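PDB 4QMH: LP04448p from Drosophila melanogaster, which belongs to the XMAP215 family, which drives microtubule polymerization through an array of TOG domains, the fourth of which forms this structure. Local coordinates for residues Pro16-Ala21 with Thr39-Ile44; Pro60-Arg65 with Ala79-Leu84; Arg65-Asn70 with Phe103-Gly108; Glu138-Ala143 with Ala157-Lys162; Glu200-Ile205 with Leu230-Lys235. One frame throughout, in Å; residues are numbered along the deposited sequence.

Contact 1: residues Pro16-Ala21 with Thr39-Ile44; sequences PQITEA and TKLQAI
Gln17 and Ile44 pass alongside each other, pointing opposite ways, and make most of this contact at one end of the TOG domain, an all-helical HEAT-like stack. The amide oxygen OE1 of Gln17 lies 3.5 Å from CG1 of Ile44 and 3.7 Å from CG2 of Ile44, so a polar group rests on an aliphatic branch. Nearer the backbone, CB of Gln17 comes within 4.1 Å of CD1 of Ile44. Beyond CG the glutamine chain is extended (chi2 -170°), which carries its amide over the isoleucine and sets NE2 beside a water. That water accepts from NE2 of Gln17 at 2.9 Å and donates to the carbonyl O of Ile44 at 2.8 Å. Replacing Ile44 by an alanine removes both gamma carbons and the delta methyl, and would probably leave the Gln17 amide without its apolar support and freer to swing about. Deeper in, CD1 of Ile18 meets CD1 of Leu41 at 4.1 Å; both side chains are buried, and both also touch Leu58 of helix 58-66. The backbone places these groups: Ile18 is the centre of an inverse gamma turn, after which Thr19 serves as N-cap of helix 20-26, its hydroxyl meeting the backbone N of Leu22. Lys40 ties helix 31-48 to that same short helix through a salt bridge with Glu25. The inverse gamma turn itself is closed by a weak bond of 3.0 Å from Thr19 N to Gln17 O.

Contact 2: residues Pro60-Arg65 with Ala79-Leu84; sequences PALAHR and AICEQL
Ile80 is the first residue of 79-84 to meet Leu62, its CG2 lying 4.4 Å from the CD2 branch of Leu62; it also packs on Leu38 of helix 31-48. One residue on, the sulfur takes up the other branch: SG of Cys81 is 4.3 Å from CD1 of Leu62. Cys81 also touches Phe103 of helix 96-106, so it lies where three helices meet. The two segments run roughly antiparallel, with 145° between their short-segment directions and a closest axis approach of 11.2 Å, as neighbouring helices do in the HEAT-like stack of a TOG domain, and a single leucine from helix 58-66 spans the gap. That leucine, Leu62, also touches Leu99 of helix 96-106 and Met26 of helix 20-26. Further along, Gln83 turns to helix 31-48 and gives its NE2 to the carbonyl O of Gln42. Leu84 comes last, with CG anti to its own backbone N (chi1 -168°); this throws CD2 of Leu84 forward to within 4.1 Å of CD1 of Leu62, where the two leucines meet through their terminal methyls.

Contact 3: residues Arg65-Asn70 with Phe103-Gly108; sequences RLVDSN and FLHALG
Leu66 crosses the Phe103 ring obliquely, with both methyls close to the CD1-CE1 bond of the phenylalanine. CD1 of Leu66 comes closest, 3.6 Å from CE1 of Phe103, and CD2 of Leu66 stands 4.0 Å from that same CE1 atom. The phenylalanine starts out heading away from 65-70, but with CG anti to its carbonyl carbon (chi1 -61°) the ring folds back to receive the leucine. Further round, the ring packs edge-to-face with Phe125, so it is held between helices. An alanine in place of Leu66 takes away both methyls, and would probably open a gap beside CD1 and CE1 of Phe103. At the exposed margin, CG1 of Val67 reaches CD2 of His105 at 4.3 Å, again obliquely to the ring.

Behind Leu66, the turn is fixed by Asp68. Arg65 meets it side-on, NE of Arg65 to OD2 of Asp68 at 2.7 Å and NH2 of Arg65 to the same OD2 at 3.0 Å, both nearly in the guanidinium plane. Arg34 makes a second salt bridge to this oxygen, while OD1 closes an Asx turn onto the backbone N of Asn70, itself an N-cap of helix 71-88. TOG domains are HEAT-repeat stacks in which turns between helices along one edge meet tubulin; 67-70 is probably one such turn.

Contact 4: residues Glu138-Ala143 with Ala157-Lys162; sequences EMIADA and AWLADK
Ile140 points its two branches at two successive residues of helix 149-162, and this is the tight part of the contact. CD1 of Ile140 meets the six-membered ring of Trp158 at its edge, near the ring plane, 3.8 Å from CZ3 of Trp158, and the two side chains stand roughly at right angles. The CG2 branch of Ile140 lies 3.9 Å from CD1 of Leu159. With CG1 anti to the carbonyl carbon (chi1 -72°) and the chain extended to CD1, the delta methyl of Ile140 also comes within 4.1 Å of CD2 of Leu159. Phe135 packs on both Ile140 and Leu159, and Phe100 on Ile140, so the seam is buried although the nearest alpha carbons, those of Ile140 and Leu159, are 9.4 Å apart.

Away from this seam the segments expose acidic side chains. Between core and surface, CG of Lys162 lies 3.6 Å above one face of the Trp158 ring, offset toward its rim, and the indole NE1 of Trp158 is hydrogen-bonded to OD1 of Asn123 on helix 112-129. Helices 139-145 and 149-162 follow each other in the chain and pack through this aliphatic-aromatic seam, as consecutive helices do in a HEAT-repeat array.

Contact 5: residues Glu200-Ile205 with Leu230-Lys235; sequences EAVLGI and LAALEK
Val202 meets Ala232 and Leu233 across two helices whose alpha carbons come within 7.0 Å, between Val202 and Leu233. The apolar touches are loose and few. CG2 of Val202 lies 4.3 Å from CB of Ala232, and CG1 of Val202 stands 4.3 Å from CD2 of Leu233. With CG1 anti to the backbone N (chi1 172°), both methyls of the valine face 230-235: CG2 reaches the Ala232 methyl, while CG1 meets both the Ala232 carbonyl and Leu233. Leu233 sets off away from 200-205 and only its far end returns; its side chain also packs against Phe211 and Met214 of helix 211-221 and Tyr184 of helix 173-186. Val202 also touches Leu183 of helix 173-186 and Ile187.

A methyl-to-carbonyl contact adds to these: CG1 of Val202 rests 3.8 Å from the backbone O of Ala232. The small side chain of Ala232 is consistent with this close approach.

The polar contacts nearby belong to helix 192-209 itself. It is kinked here, the N atoms of Leu203 and Gly204 making no bond to the preceding turn, and the regular pattern resumes with Ile205 N to Ala201 O at 3.0 Å. At the exposed edge, Glu200 pairs with Lys196 one turn earlier. The contact thus joins helix 192-209 to helix 226-236 near the C-terminal end of the HEAT-repeat stack.

Overall arrangement
Contacts 2, 4 and 5 join helix to helix, whereas contact 1 sets the N-terminal turn on helix 31-48 and contact 3 includes a turn. Contacts 1 and 5 lie near the ends of the elongated stack, about 47 Å apart between centres. Contacts 2, 4 and 5 are buried and apolar in their side chains, contact 5 adding a methyl against a backbone carbonyl; contacts 1 and 3 are partly exposed, one with a water bridge, the other beside a charged turn. Contacts 2 and 3 share Arg65 and use helix 58-66 on different neighbours. Packing also joins successive contacts: Leu41 CD2 touches Leu62 CD2 at 3.8 Å, Leu104 reaches Met139, and Ala160 meets Glu200 and Ala201.

Contact 1: residues Pro16-Ala21 with Thr39-Ile44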
# COMPACT_ATOMS: atom_id res chain seq x y z
N PRO A 16 11.55 -8.32 -22.82
CA PRO A 16 11.95 -7.86 -24.15
C PRO A 16 10.91 -6.96 -24.83
O PRO A 16 11.28 -6.19 -25.72
CB PRO A 16 12.10 -9.17 -24.93
CG PRO A 16 12.49 -10.16 -23.90
CD PRO A 16 11.68 -9.79 -22.69
N GLN A 17 9.65 -7.05 -24.41
CA GLN A 17 8.59 -6.24 -25.01
C GLN A 17 8.46 -4.87 -24.36
O GLN A 17 7.77 -3.98 -24.88
CB GLN A 17 7.24 -6.97 -24.92
CG GLN A 17 7.16 -8.24 -25.75
CD GLN A 17 5.75 -8.80 -25.82
OE1 GLN A 17 4.87 -8.23 -26.48
NE2 GLN A 17 5.52 -9.92 -25.16
N ILE A 18 9.12 -4.69 -23.22
CA ILE A 18 9.14 -3.39 -22.56
C ILE A 18 10.27 -2.55 -23.16
O ILE A 18 11.32 -2.37 -22.55
CB ILE A 18 9.29 -3.50 -21.03
CG1 ILE A 18 8.32 -4.54 -20.47
CG2 ILE A 18 9.06 -2.14 -20.38
CD1 ILE A 18 6.87 -4.27 -20.82
N THR A 19 10.02 -2.04 -24.35
CA THR A 19 11.04 -1.35 -25.12
C THR A 19 11.21 0.10 -24.69
O THR A 19 10.35 0.67 -24.01
CB THR A 19 10.68 -1.35 -26.60
OG1 THR A 19 9.44 -0.64 -26.77
CG2 THR A 19 10.52 -2.78 -27.12
N GLU A 20 12.32 0.72 -25.08
CA GLU A 20 12.50 2.13 -24.81
C GLU A 20 11.37 2.94 -25.43
O GLU A 20 10.92 3.94 -24.86
CB GLU A 20 13.84 2.61 -25.37
CG GLU A 20 15.05 2.04 -24.65
CD GLU A 20 15.26 2.63 -23.28
OE1 GLU A 20 14.68 3.70 -23.00
OE2 GLU A 20 16.00 2.03 -22.47
N ALA A 21 10.92 2.51 -26.61
CA ALA A 21 9.86 3.23 -27.32
C ALA A 21 8.55 3.18 -26.54
O ALA A 21 7.85 4.19 -26.44
CB ALA A 21 9.66 2.66 -28.72
N THR A 39 -2.34 1.32 -23.36
CA THR A 39 -3.17 0.42 -24.16
C THR A 39 -2.33 -0.71 -24.73
O THR A 39 -2.74 -1.88 -24.70
CB THR A 39 -3.90 1.16 -25.29
OG1 THR A 39 -4.90 2.00 -24.72
CG2 THR A 39 -4.58 0.16 -26.24
N LYS A 40 -1.15 -0.37 -25.22
CA LYS A 40 -0.23 -1.38 -25.76
C LYS A 40 0.23 -2.32 -24.65
O LYS A 40 0.31 -3.53 -24.85
CB LYS A 40 0.99 -0.73 -26.41
CG LYS A 40 0.68 0.03 -27.71
CD LYS A 40 1.96 0.62 -28.29
CE LYS A 40 1.73 1.30 -29.63
NZ LYS A 40 0.97 2.56 -29.50
N LEU A 41 0.52 -1.75 -23.48
CA LEU A 41 0.97 -2.52 -22.32
C LEU A 41 -0.07 -3.54 -21.88
O LEU A 41 0.25 -4.69 -21.59
CB LEU A 41 1.30 -1.58 -21.16
CG LEU A 41 1.72 -2.33 -19.90
CD1 LEU A 41 2.96 -3.17 -20.15
CD2 LEU A 41 1.96 -1.36 -18.77
N GLN A 42 -1.33 -3.11 -21.85
CA GLN A 42 -2.42 -3.98 -21.44
C GLN A 42 -2.51 -5.19 -22.35
O GLN A 42 -2.72 -6.31 -21.89
CB GLN A 42 -3.74 -3.21 -21.45
CG GLN A 42 -4.89 -3.92 -20.74
CD GLN A 42 -5.51 -5.04 -21.56
OE1 GLN A 42 -6.11 -5.96 -21.00
NE2 GLN A 42 -5.40 -4.96 -22.88
N ALA A 43 -2.31 -4.96 -23.65
CA ALA A 43 -2.39 -6.03 -24.64
C ALA A 43 -1.21 -7.01 -24.50
O ALA A 43 -1.37 -8.22 -24.70
CB ALA A 43 -2.47 -5.46 -26.06
N ILE A 44 -0.04 -6.48 -24.17
CA ILE A 44 1.15 -7.30 -23.96
C ILE A 44 0.92 -8.26 -22.80
O ILE A 44 1.20 -9.46 -22.91
CB ILE A 44 2.41 -6.44 -23.67
CG1 ILE A 44 2.91 -5.75 -24.94
CG2 ILE A 44 3.52 -7.32 -23.11
CD1 ILE A 44 3.88 -4.62 -24.66
O HOH W 1 2.73 -10.71 -24.92

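Contact 2: residues Pro60-Arg65 with Ala79-Leu84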
# COMPACT_ATOMS: atom_id res chain seq x y z
N PRO A 60 9.22 1.17 -12.32
CA PRO A 60 9.32 2.60 -12.02
C PRO A 60 8.48 3.44 -12.99
O PRO A 60 7.91 4.46 -12.60
CB PRO A 60 10.81 2.89 -12.21
CG PRO A 60 11.50 1.57 -12.10
CD PRO A 60 10.53 0.56 -12.62
N ALA A 61 8.38 2.98 -14.23
CA ALA A 61 7.55 3.66 -15.23
C ALA A 61 6.09 3.68 -14.78
O ALA A 61 5.44 4.71 -14.85
CB ALA A 61 7.69 2.99 -16.58
N LEU A 62 5.59 2.53 -14.33
CA LEU A 62 4.21 2.46 -13.83
C LEU A 62 4.00 3.29 -12.57
O LEU A 62 2.92 3.86 -12.37
CB LEU A 62 3.79 1.02 -13.56
CG LEU A 62 3.54 0.14 -14.78
CD1 LEU A 62 3.26 -1.28 -14.35
CD2 LEU A 62 2.37 0.71 -15.58
N ALA A 63 5.03 3.36 -11.73
CA ALA A 63 4.93 4.14 -10.50
C ALA A 63 4.61 5.61 -10.81
O ALA A 63 3.73 6.22 -10.18
CB ALA A 63 6.21 4.01 -9.70
N HIS A 64 5.29 6.17 -11.80
CA HIS A 64 5.00 7.53 -12.23
C HIS A 64 3.56 7.67 -12.72
O HIS A 64 2.90 8.69 -12.48
CB HIS A 64 5.97 7.97 -13.32
CG HIS A 64 7.33 8.36 -12.82
ND1 HIS A 64 8.42 7.53 -12.93
CD2 HIS A 64 7.77 9.50 -12.24
CE1 HIS A 64 9.48 8.13 -12.42
NE2 HIS A 64 9.11 9.33 -11.99
N ARG A 65 3.06 6.67 -13.43
CA ARG A 65 1.69 6.76 -13.95
C ARG A 65 0.63 6.62 -12.86
O ARG A 65 -0.47 7.16 -12.98
CB ARG A 65 1.48 5.75 -15.09
CG ARG A 65 2.52 5.89 -16.22
CD ARG A 65 2.25 7.04 -17.21
NE ARG A 65 2.36 8.38 -16.62
CZ ARG A 65 3.49 9.05 -16.45
NH1 ARG A 65 4.66 8.52 -16.81
NH2 ARG A 65 3.46 10.27 -15.93
N ALA A 79 -5.72 -0.23 -12.78
CA ALA A 79 -6.27 -1.41 -13.45
C ALA A 79 -5.14 -2.26 -14.02
O ALA A 79 -5.16 -3.49 -13.90
CB ALA A 79 -7.24 -0.99 -14.55
N ILE A 80 -4.17 -1.62 -14.66
CA ILE A 80 -3.04 -2.37 -15.22
C ILE A 80 -2.21 -3.07 -14.14
O ILE A 80 -1.76 -4.20 -14.33
CB ILE A 80 -2.14 -1.47 -16.08
CG1 ILE A 80 -2.84 -1.15 -17.40
CG2 ILE A 80 -0.81 -2.16 -16.35
CD1 ILE A 80 -2.18 -0.04 -18.17
N CYS A 81 -2.01 -2.40 -13.01
CA CYS A 81 -1.24 -3.01 -11.94
C CYS A 81 -1.97 -4.23 -11.37
O CYS A 81 -1.33 -5.20 -10.98
CB CYS A 81 -0.92 -2.01 -10.83
SG CYS A 81 0.30 -0.79 -11.33
N GLU A 82 -3.29 -4.18 -11.32
CA GLU A 82 -4.05 -5.33 -10.84
C GLU A 82 -3.88 -6.48 -11.83
O GLU A 82 -3.64 -7.62 -11.42
CB GLU A 82 -5.52 -5.01 -10.62
CG GLU A 82 -6.21 -5.99 -9.68
CD GLU A 82 -7.62 -5.58 -9.31
OE1 GLU A 82 -7.89 -4.36 -9.23
OE2 GLU A 82 -8.46 -6.48 -9.10
N GLN A 83 -3.96 -6.16 -13.12
CA GLN A 83 -3.73 -7.13 -14.18
C GLN A 83 -2.32 -7.73 -14.07
O GLN A 83 -2.12 -8.94 -14.24
CB GLN A 83 -3.94 -6.45 -15.54
CG GLN A 83 -3.64 -7.30 -16.76
CD GLN A 83 -3.68 -6.49 -18.05
OE1 GLN A 83 -3.76 -5.26 -18.04
NE2 GLN A 83 -3.64 -7.19 -19.18
N LEU A 84 -1.35 -6.88 -13.77
CA LEU A 84 0.03 -7.34 -13.66
C LEU A 84 0.17 -8.31 -12.49
O LEU A 84 0.86 -9.33 -12.58
CB LEU A 84 0.97 -6.13 -13.49
CG LEU A 84 2.47 -6.36 -13.64
CD1 LEU A 84 2.87 -6.57 -15.11
CD2 LEU A 84 3.23 -5.19 -13.06

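Contact 3: residues Arg65-Asn70 with Phe103-Gly108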
# COMPACT_ATOMS: atom_id res chain seq x y z
N ARG A 65 3.06 6.67 -13.43
CA ARG A 65 1.69 6.76 -13.95
C ARG A 65 0.63 6.62 -12.86
O ARG A 65 -0.47 7.16 -12.98
CB ARG A 65 1.48 5.75 -15.09
CG ARG A 65 2.52 5.89 -16.22
CD ARG A 65 2.25 7.04 -17.21
NE ARG A 65 2.36 8.38 -16.62
CZ ARG A 65 3.49 9.05 -16.45
NH1 ARG A 65 4.66 8.52 -16.81
NH2 ARG A 65 3.46 10.27 -15.93
N LEU A 66 0.95 5.92 -11.78
CA LEU A 66 0.03 5.79 -10.65
C LEU A 66 -0.24 7.16 -10.03
O LEU A 66 -1.31 7.38 -9.46
CB LEU A 66 0.61 4.85 -9.59
CG LEU A 66 0.54 3.35 -9.89
CD1 LEU A 66 1.33 2.54 -8.86
CD2 LEU A 66 -0.91 2.91 -9.91
N VAL A 67 0.74 8.05 -10.14
CA VAL A 67 0.62 9.43 -9.63
C VAL A 67 0.60 10.44 -10.77
O VAL A 67 1.10 11.57 -10.66
CB VAL A 67 1.76 9.78 -8.64
CG1 VAL A 67 1.73 8.83 -7.46
CG2 VAL A 67 3.13 9.75 -9.32
N ASP A 68 0.01 10.03 -11.89
CA ASP A 68 -0.11 10.91 -13.05
C ASP A 68 -0.96 12.12 -12.71
O ASP A 68 -1.88 12.04 -11.89
CB ASP A 68 -0.76 10.14 -14.20
CG ASP A 68 -0.47 10.75 -15.56
OD1 ASP A 68 -1.19 11.68 -15.97
OD2 ASP A 68 0.48 10.29 -16.23
N SER A 69 -0.69 13.24 -13.37
CA SER A 69 -1.49 14.45 -13.15
C SER A 69 -2.86 14.35 -13.84
O SER A 69 -3.78 15.10 -13.53
CB SER A 69 -0.72 15.68 -13.62
OG SER A 69 -0.35 15.55 -14.98
N ASN A 70 -2.99 13.41 -14.77
CA ASN A 70 -4.27 13.14 -15.40
C ASN A 70 -4.97 11.97 -14.70
O ASN A 70 -4.41 10.88 -14.59
CB ASN A 70 -4.06 12.84 -16.88
CG ASN A 70 -5.37 12.59 -17.61
OD1 ASN A 70 -5.95 11.51 -17.49
ND2 ASN A 70 -5.83 13.58 -18.38
N PHE A 103 0.05 3.12 -4.80
CA PHE A 103 -1.23 2.61 -4.33
C PHE A 103 -1.67 3.36 -3.08
O PHE A 103 -2.84 3.75 -2.95
CB PHE A 103 -1.14 1.12 -3.96
CG PHE A 103 -0.75 0.22 -5.09
CD1 PHE A 103 -0.85 0.61 -6.42
CD2 PHE A 103 -0.28 -1.05 -4.80
CE1 PHE A 103 -0.49 -0.26 -7.44
CE2 PHE A 103 0.08 -1.94 -5.82
CZ PHE A 103 -0.02 -1.53 -7.14
N LEU A 104 -0.74 3.56 -2.15
CA LEU A 104 -1.09 4.22 -0.91
C LEU A 104 -1.53 5.64 -1.19
O LEU A 104 -2.46 6.16 -0.58
CB LEU A 104 0.10 4.23 0.05
CG LEU A 104 0.49 2.89 0.70
CD1 LEU A 104 1.78 3.07 1.50
CD2 LEU A 104 -0.65 2.36 1.57
N HIS A 105 -0.83 6.29 -2.12
CA HIS A 105 -1.16 7.66 -2.40
C HIS A 105 -2.56 7.79 -3.00
O HIS A 105 -3.28 8.74 -2.70
CB HIS A 105 -0.12 8.29 -3.33
CG HIS A 105 -0.25 9.77 -3.43
ND1 HIS A 105 0.11 10.61 -2.40
CD2 HIS A 105 -0.75 10.55 -4.41
CE1 HIS A 105 -0.14 11.86 -2.76
NE2 HIS A 105 -0.66 11.85 -3.97
N ALA A 106 -2.97 6.81 -3.81
CA ALA A 106 -4.30 6.84 -4.41
C ALA A 106 -5.40 6.59 -3.38
O ALA A 106 -6.57 6.87 -3.65
CB ALA A 106 -4.40 5.80 -5.54
N LEU A 107 -5.04 6.04 -2.22
CA LEU A 107 -6.01 5.88 -1.13
C LEU A 107 -6.54 7.21 -0.63
O LEU A 107 -7.53 7.25 0.09
CB LEU A 107 -5.40 5.14 0.06
CG LEU A 107 -5.14 3.65 -0.07
CD1 LEU A 107 -4.51 3.14 1.23
CD2 LEU A 107 -6.43 2.89 -0.36
N GLY A 108 -5.85 8.29 -0.98
CA GLY A 108 -6.25 9.62 -0.56
C GLY A 108 -7.16 10.32 -1.55
O GLY A 108 -7.54 11.48 -1.35

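Contact 4: residues Glu138-Ala143 with Ala157-Lys162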
# COMPACT_ATOMS: atom_id res chain seq x y z
N GLU A 138 9.27 2.11 5.87
CA GLU A 138 8.35 3.15 6.34
C GLU A 138 7.42 3.68 5.26
O GLU A 138 7.03 4.84 5.30
CB GLU A 138 9.10 4.30 7.02
CG GLU A 138 9.83 3.83 8.30
CD GLU A 138 10.51 4.96 9.08
OE1 GLU A 138 10.27 6.15 8.79
OE2 GLU A 138 11.29 4.65 10.01
N MET A 139 7.06 2.84 4.30
CA MET A 139 6.11 3.27 3.27
C MET A 139 4.77 3.66 3.87
O MET A 139 4.19 4.69 3.52
CB MET A 139 5.93 2.19 2.21
CG MET A 139 7.18 2.01 1.36
SD MET A 139 7.05 0.70 0.12
CE MET A 139 6.97 -0.76 1.13
N ILE A 140 4.28 2.84 4.79
CA ILE A 140 3.00 3.12 5.44
C ILE A 140 3.10 4.37 6.34
O ILE A 140 2.26 5.28 6.26
CB ILE A 140 2.50 1.87 6.19
CG1 ILE A 140 2.03 0.82 5.17
CG2 ILE A 140 1.37 2.22 7.16
CD1 ILE A 140 1.86 -0.57 5.77
N ALA A 141 4.13 4.44 7.18
CA ALA A 141 4.32 5.61 8.03
C ALA A 141 4.46 6.91 7.23
O ALA A 141 3.94 7.94 7.62
CB ALA A 141 5.52 5.42 8.94
N ASP A 142 5.16 6.85 6.11
CA ASP A 142 5.34 8.04 5.29
C ASP A 142 4.01 8.50 4.70
O ASP A 142 3.76 9.70 4.56
CB ASP A 142 6.36 7.80 4.17
CG ASP A 142 7.80 7.91 4.65
OD1 ASP A 142 8.03 8.49 5.73
OD2 ASP A 142 8.70 7.44 3.92
N ALA A 143 3.14 7.55 4.35
CA ALA A 143 1.82 7.91 3.84
C ALA A 143 0.96 8.51 4.95
O ALA A 143 0.21 9.45 4.73
CB ALA A 143 1.13 6.70 3.21
N ALA A 157 -8.03 1.90 8.47
CA ALA A 157 -9.02 0.83 8.36
C ALA A 157 -8.33 -0.43 7.86
O ALA A 157 -8.60 -1.53 8.33
CB ALA A 157 -10.13 1.22 7.40
N TRP A 158 -7.44 -0.25 6.90
CA TRP A 158 -6.74 -1.37 6.30
C TRP A 158 -5.81 -2.02 7.31
O TRP A 158 -5.77 -3.23 7.43
CB TRP A 158 -5.97 -0.92 5.05
CG TRP A 158 -5.22 -2.02 4.34
CD1 TRP A 158 -5.73 -2.92 3.45
CD2 TRP A 158 -3.82 -2.29 4.43
NE1 TRP A 158 -4.73 -3.76 2.99
CE2 TRP A 158 -3.55 -3.39 3.58
CE3 TRP A 158 -2.77 -1.72 5.16
CZ2 TRP A 158 -2.27 -3.92 3.44
CZ3 TRP A 158 -1.50 -2.26 5.02
CH2 TRP A 158 -1.26 -3.35 4.17
N LEU A 159 -5.07 -1.20 8.05
CA LEU A 159 -4.20 -1.75 9.08
C LEU A 159 -5.01 -2.47 10.15
O LEU A 159 -4.61 -3.54 10.62
CB LEU A 159 -3.33 -0.65 9.71
CG LEU A 159 -2.27 -0.04 8.80
CD1 LEU A 159 -1.73 1.27 9.37
CD2 LEU A 159 -1.13 -1.03 8.57
N ALA A 160 -6.14 -1.90 10.54
CA ALA A 160 -6.97 -2.49 11.59
C ALA A 160 -7.52 -3.84 11.12
O ALA A 160 -7.66 -4.78 11.91
CB ALA A 160 -8.12 -1.55 11.97
N ASP A 161 -7.80 -3.92 9.83
CA ASP A 161 -8.37 -5.11 9.22
C ASP A 161 -7.31 -6.20 9.04
O ASP A 161 -7.59 -7.37 9.30
CB ASP A 161 -9.00 -4.74 7.87
CG ASP A 161 -9.66 -5.93 7.19
OD1 ASP A 161 -10.37 -6.69 7.88
OD2 ASP A 161 -9.48 -6.09 5.96
N LYS A 162 -6.10 -5.82 8.63
CA LYS A 162 -5.11 -6.80 8.20
C LYS A 162 -4.12 -7.24 9.28
O LYS A 162 -3.77 -8.43 9.36
CB LYS A 162 -4.34 -6.28 6.98
CG LYS A 162 -5.19 -6.05 5.75
CD LYS A 162 -5.75 -7.35 5.20
CE LYS A 162 -6.58 -7.11 3.95
NZ LYS A 162 -7.19 -8.38 3.45

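Contact 5: residues Glu200-Ile205 with Leu230-Lys235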
# COMPACT_ATOMS: atom_id res chain seq x y z
N GLU A 200 -9.50 1.77 16.16
CA GLU A 200 -9.73 0.38 15.79
C GLU A 200 -8.44 -0.35 15.46
O GLU A 200 -8.38 -1.57 15.53
CB GLU A 200 -10.72 0.29 14.62
CG GLU A 200 -12.11 0.76 15.00
CD GLU A 200 -13.12 0.55 13.91
OE1 GLU A 200 -12.77 -0.07 12.88
OE2 GLU A 200 -14.28 0.98 14.09
N ALA A 201 -7.40 0.41 15.10
CA ALA A 201 -6.12 -0.16 14.71
C ALA A 201 -5.21 -0.41 15.92
O ALA A 201 -4.18 -1.06 15.80
CB ALA A 201 -5.42 0.76 13.71
N VAL A 202 -5.59 0.11 17.08
CA VAL A 202 -4.75 -0.05 18.27
C VAL A 202 -4.48 -1.53 18.56
O VAL A 202 -3.32 -1.91 18.79
CB VAL A 202 -5.38 0.62 19.51
CG1 VAL A 202 -4.58 0.26 20.77
CG2 VAL A 202 -5.40 2.14 19.33
N LEU A 203 -5.52 -2.35 18.53
CA LEU A 203 -5.36 -3.77 18.85
C LEU A 203 -4.42 -4.45 17.87
O LEU A 203 -3.53 -5.20 18.27
CB LEU A 203 -6.72 -4.49 18.88
CG LEU A 203 -6.63 -5.99 19.15
CD1 LEU A 203 -6.01 -6.25 20.52
CD2 LEU A 203 -8.02 -6.62 19.05
N GLY A 204 -4.62 -4.19 16.58
CA GLY A 204 -3.75 -4.75 15.56
C GLY A 204 -2.28 -4.42 15.76
O GLY A 204 -1.43 -5.28 15.61
N ILE A 205 -1.98 -3.15 16.04
CA ILE A 205 -0.61 -2.73 16.33
C ILE A 205 -0.09 -3.47 17.56
O ILE A 205 1.02 -4.00 17.56
CB ILE A 205 -0.53 -1.20 16.59
CG1 ILE A 205 -1.03 -0.42 15.35
CG2 ILE A 205 0.88 -0.78 17.00
CD1 ILE A 205 -0.04 -0.33 14.22
N LEU A 230 -3.15 6.30 26.74
CA LEU A 230 -3.03 5.21 27.70
C LEU A 230 -4.37 4.48 27.83
O LEU A 230 -4.41 3.25 27.89
CB LEU A 230 -2.54 5.70 29.05
CG LEU A 230 -2.41 4.60 30.11
CD1 LEU A 230 -1.45 3.51 29.64
CD2 LEU A 230 -1.96 5.21 31.42
N ALA A 231 -5.46 5.23 27.85
CA ALA A 231 -6.78 4.62 27.93
C ALA A 231 -7.01 3.66 26.76
O ALA A 231 -7.54 2.57 26.95
CB ALA A 231 -7.88 5.69 27.96
N ALA A 232 -6.60 4.08 25.56
CA ALA A 232 -6.71 3.23 24.37
C ALA A 232 -5.87 1.96 24.49
O ALA A 232 -6.31 0.88 24.13
CB ALA A 232 -6.32 4.02 23.13
N LEU A 233 -4.65 2.10 25.00
CA LEU A 233 -3.80 0.93 25.18
C LEU A 233 -4.44 -0.01 26.19
O LEU A 233 -4.44 -1.23 25.99
CB LEU A 233 -2.39 1.33 25.64
CG LEU A 233 -1.58 2.28 24.75
CD1 LEU A 233 -0.21 2.52 25.37
CD2 LEU A 233 -1.44 1.71 23.36
N GLU A 234 -5.01 0.54 27.26
CA GLU A 234 -5.59 -0.30 28.30
C GLU A 234 -6.87 -0.98 27.81
O GLU A 234 -7.19 -2.10 28.22
CB GLU A 234 -5.84 0.50 29.58
CG GLU A 234 -4.55 0.85 30.30
CD GLU A 234 -4.74 1.82 31.45
OE1 GLU A 234 -5.71 2.61 31.43
OE2 GLU A 234 -3.90 1.79 32.38
N LYS A 235 -7.61 -0.29 26.94
CA LYS A 235 -8.84 -0.84 26.38
C LYS A 235 -8.56 -2.04 25.46
O LYS A 235 -9.34 -2.99 25.42
CB LYS A 235 -9.64 0.24 25.65
CG LYS A 235 -10.99 -0.21 25.13
CD LYS A 235 -11.70 0.92 24.41
CE LYS A 235 -13.09 0.50 23.95
NZ LYS A 235 -13.82 1.62 23.28